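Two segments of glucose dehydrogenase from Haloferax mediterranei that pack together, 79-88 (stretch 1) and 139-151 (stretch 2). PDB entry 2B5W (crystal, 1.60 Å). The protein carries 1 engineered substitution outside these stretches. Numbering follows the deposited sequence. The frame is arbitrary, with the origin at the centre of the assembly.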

# COMPACT_ATOMS: atom_id res chain seq x y z
N GLU A 79 28.21 -18.36 26.16
CA GLU A 79 29.52 -17.72 26.02
C GLU A 79 30.16 -18.12 24.69
O GLU A 79 30.19 -19.28 24.32
CB GLU A 79 30.40 -18.14 27.19
CG GLU A 79 31.68 -17.34 27.33
CD GLU A 79 32.29 -17.45 28.72
OE1 GLU A 79 31.56 -17.69 29.70
OE2 GLU A 79 33.53 -17.29 28.83
N GLY A 80 30.61 -17.11 23.95
CA GLY A 80 31.15 -17.30 22.62
C GLY A 80 30.15 -17.21 21.47
O GLY A 80 30.60 -17.21 20.30
N ASP A 81 28.84 -17.14 21.72
CA ASP A 81 27.83 -16.99 20.68
C ASP A 81 28.05 -15.67 19.93
O ASP A 81 28.38 -14.65 20.55
CB ASP A 81 26.42 -16.92 21.21
CG ASP A 81 25.90 -18.25 21.67
OD1 ASP A 81 26.62 -19.26 21.48
OD2 ASP A 81 24.78 -18.33 22.23
N ILE A 82 27.88 -15.71 18.62
CA ILE A 82 27.94 -14.49 17.79
C ILE A 82 26.52 -13.99 17.65
O ILE A 82 25.60 -14.70 17.20
CB ILE A 82 28.55 -14.77 16.38
CG1 ILE A 82 29.92 -15.44 16.47
CG2 ILE A 82 28.69 -13.49 15.59
CD1 ILE A 82 30.88 -14.76 17.41
N VAL A 83 26.32 -12.72 18.04
CA VAL A 83 25.01 -12.11 18.06
C VAL A 83 24.95 -10.74 17.40
O VAL A 83 25.95 -10.00 17.40
CB VAL A 83 24.49 -11.99 19.52
CG1 VAL A 83 24.24 -13.36 20.13
CG2 VAL A 83 25.47 -11.21 20.41
N VAL A 84 23.79 -10.43 16.84
CA VAL A 84 23.45 -9.12 16.34
C VAL A 84 22.26 -8.61 17.14
O VAL A 84 21.22 -9.27 17.20
CB VAL A 84 23.07 -9.20 14.83
CG1 VAL A 84 22.53 -7.91 14.35
CG2 VAL A 84 24.29 -9.64 14.00
N PRO A 85 22.36 -7.43 17.72
CA PRO A 85 21.22 -6.85 18.45
C PRO A 85 20.22 -6.16 17.53
O PRO A 85 20.61 -5.48 16.56
CB PRO A 85 21.90 -5.78 19.36
CG PRO A 85 23.07 -5.33 18.54
CD PRO A 85 23.56 -6.56 17.78
N THR A 86 18.94 -6.23 17.90
CA THR A 86 17.95 -5.37 17.26
C THR A 86 18.15 -3.96 17.83
O THR A 86 18.93 -3.74 18.77
CB THR A 86 16.51 -5.83 17.52
OG1 THR A 86 16.26 -5.71 18.93
CG2 THR A 86 16.31 -7.28 17.14
N VAL A 87 17.47 -3.02 17.22
CA VAL A 87 17.68 -1.61 17.48
C VAL A 87 16.70 -1.00 18.47
O VAL A 87 17.08 -0.14 19.27
CB VAL A 87 17.63 -0.85 16.15
CG1 VAL A 87 17.88 0.63 16.36
CG2 VAL A 87 18.70 -1.41 15.19
N ARG A 88 15.43 -1.44 18.47
CA ARG A 88 14.46 -0.75 19.30
C ARG A 88 14.35 -1.31 20.68
O ARG A 88 14.40 -2.51 20.91
CB ARG A 88 13.08 -0.74 18.62
CG ARG A 88 13.00 0.24 17.50
CD ARG A 88 11.65 0.38 16.84
NE ARG A 88 11.68 1.43 15.81
CZ ARG A 88 10.60 1.91 15.21
NH1 ARG A 88 9.41 1.44 15.52
NH2 ARG A 88 10.71 2.91 14.34
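Stretch 2 (139-151) PRSQAELGFLIEP

Stretch 2 runs alongside stretch 1 in the same general direction: Arg140 lies over Ile82 (CA to CA 5.9 Å), Gly146 over Val84 (CA to CA 7.1 Å), and Glu150 reaches Val87 farther on. Stretch 1 is extended through its strand, 82-85, with loop or turn at Gly80 and Val87. Stretch 2 is coiled more tightly and needs more residues to cover the same ground. It has a 3-10 segment beginning at Arg140, a type I turn from Ala143 to Gly146, a second 3-10 segment at 146-148, and helix by 149-151. Its internal backbone bonds record this path: Gln142 N to Pro139 O at 2.9 Å, Ala143 N to Arg140 O at 3.1 Å, a weak Gly146 N to Ala143 O at 3.3 Å, and Ile149 N to Gly146 O at 3.1 Å. The two stretches together bury 413 Å².

The contact opens at Gly80, whose positive phi (90/-9) would jam a CB against the preceding carbonyl; an ideal CB would also lie 3.4 Å from Arg140 NH2. The CA-to-CB bond of Arg140 points sideways, but the end of its side chain comes nearer, and NH2 donates to Gly80 O at 2.8 Å. The N-H...O angle of 122° makes this bond weak despite its short length. Asp81 points away and contributes little.

Along the strand, alternation decides which residues take part. Ile82 points toward stretch 2 and has the largest area covered by it, 83 Å². Its CG1 lies 4.0 Å from Arg140 CA and 4.1 Å from Arg140 NH1, while its CG2 meets Ala143 CB at 3.9 Å in an apolar contact. Val83 is out of reach. Val84, with chi1 at 172° (t), points toward stretch 2 again: its CG2 is 3.7 Å from Gly146 O and 4.1 Å from Ile149 CB. Gly146 has no side chain here; an ideal CB would point toward stretch 1 but clash with Gln142 O at 2.8 Å, so the obstacle lies within stretch 2 itself.

Pro85 and Thr86 point away. Val87 points back toward stretch 2, and its CG2 approaches Glu150 OE2 to 3.8 Å. This is packing against a carboxylate oxygen, since a methyl group offers no hydrogen-bonding partner. Arg88 is out of reach, and its guanidinium is hydrogen-bonded elsewhere in the structure.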

# COMPACT_ATOMS: atom_id res chain seq x y z
N PRO A 139 25.12 -17.23 12.27
CA PRO A 139 26.23 -18.16 12.03
C PRO A 139 27.60 -17.57 12.36
O PRO A 139 27.89 -16.39 12.10
CB PRO A 139 26.09 -18.49 10.54
CG PRO A 139 24.66 -18.27 10.25
CD PRO A 139 24.28 -17.03 11.09
N ARG A 140 28.48 -18.38 12.95
CA ARG A 140 29.81 -17.89 13.34
C ARG A 140 30.56 -17.24 12.21
O ARG A 140 31.33 -16.28 12.39
CB ARG A 140 30.71 -19.01 13.91
CG ARG A 140 30.18 -19.64 15.13
CD ARG A 140 31.18 -20.56 15.80
NE ARG A 140 30.97 -20.57 17.25
CZ ARG A 140 31.45 -19.65 18.09
NH1 ARG A 140 32.19 -18.63 17.67
NH2 ARG A 140 31.18 -19.77 19.38
N SER A 141 30.43 -17.79 11.01
CA SER A 141 31.11 -17.30 9.84
C SER A 141 30.60 -15.96 9.30
O SER A 141 31.19 -15.37 8.40
CB SER A 141 31.14 -18.31 8.72
OG SER A 141 29.84 -18.82 8.42
N GLN A 142 29.47 -15.51 9.82
CA GLN A 142 28.94 -14.17 9.52
C GLN A 142 29.45 -13.12 10.49
O GLN A 142 29.04 -11.97 10.41
CB GLN A 142 27.40 -14.22 9.46
CG GLN A 142 26.96 -15.03 8.22
CD GLN A 142 25.44 -15.20 8.06
OE1 GLN A 142 24.68 -14.56 8.75
NE2 GLN A 142 25.03 -16.07 7.13
N ALA A 143 30.36 -13.48 11.38
CA ALA A 143 30.90 -12.49 12.30
C ALA A 143 31.62 -11.38 11.57
O ALA A 143 31.46 -10.23 11.97
CB ALA A 143 31.83 -13.12 13.27
N GLU A 144 32.46 -11.71 10.58
CA GLU A 144 33.26 -10.71 9.88
C GLU A 144 32.40 -9.61 9.29
O GLU A 144 32.68 -8.42 9.41
CB GLU A 144 34.16 -11.39 8.81
CG GLU A 144 34.97 -10.41 7.97
CD GLU A 144 35.64 -11.03 6.76
OE1 GLU A 144 36.11 -10.25 5.90
OE2 GLU A 144 35.69 -12.27 6.67
N LEU A 145 31.32 -10.01 8.63
CA LEU A 145 30.44 -9.06 7.97
C LEU A 145 29.08 -8.97 8.67
O LEU A 145 28.07 -8.52 8.07
CB LEU A 145 30.28 -9.39 6.51
CG LEU A 145 31.56 -9.37 5.70
CD1 LEU A 145 31.24 -9.70 4.23
CD2 LEU A 145 32.29 -8.01 5.83
N GLY A 146 29.09 -9.23 9.98
CA GLY A 146 27.82 -9.32 10.71
C GLY A 146 27.10 -8.00 10.88
O GLY A 146 25.87 -7.97 11.16
N PHE A 147 27.83 -6.90 10.73
CA PHE A 147 27.25 -5.57 10.68
C PHE A 147 26.31 -5.34 9.50
O PHE A 147 25.69 -4.31 9.45
CB PHE A 147 28.35 -4.50 10.75
CG PHE A 147 29.30 -4.55 9.60
CD1 PHE A 147 29.05 -3.84 8.42
CD2 PHE A 147 30.48 -5.28 9.68
CE1 PHE A 147 29.94 -3.93 7.37
CE2 PHE A 147 31.33 -5.37 8.64
CZ PHE A 147 31.09 -4.69 7.49
N LEU A 148 26.27 -6.27 8.53
CA LEU A 148 25.38 -6.15 7.40
C LEU A 148 24.03 -6.79 7.68
O LEU A 148 23.08 -6.55 6.94
CB LEU A 148 25.96 -6.81 6.16
CG LEU A 148 27.22 -6.16 5.57
CD1 LEU A 148 27.64 -6.94 4.34
CD2 LEU A 148 26.98 -4.73 5.25
N ILE A 149 23.93 -7.57 8.75
CA ILE A 149 22.64 -8.25 9.08
C ILE A 149 21.56 -7.21 9.39
O ILE A 149 20.43 -7.33 8.89
CB ILE A 149 22.84 -9.24 10.22
CG1 ILE A 149 23.78 -10.36 9.83
CG2 ILE A 149 21.51 -9.74 10.74
CD1 ILE A 149 23.34 -11.13 8.59
N GLU A 150 21.84 -6.16 10.16
CA GLU A 150 20.81 -5.17 10.39
C GLU A 150 20.34 -4.46 9.12
O GLU A 150 19.14 -4.39 8.87
CB GLU A 150 21.22 -4.16 11.50
CG GLU A 150 20.06 -3.30 12.02
CD GLU A 150 19.80 -2.05 11.21
OE1 GLU A 150 20.62 -1.74 10.31
OE2 GLU A 150 18.77 -1.36 11.44
N PRO A 151 21.21 -3.92 8.26
CA PRO A 151 20.72 -3.34 7.01
C PRO A 151 19.95 -4.32 6.13
O PRO A 151 18.93 -3.95 5.56
CB PRO A 151 22.01 -2.88 6.30
CG PRO A 151 23.04 -2.92 7.27
CD PRO A 151 22.63 -3.65 8.50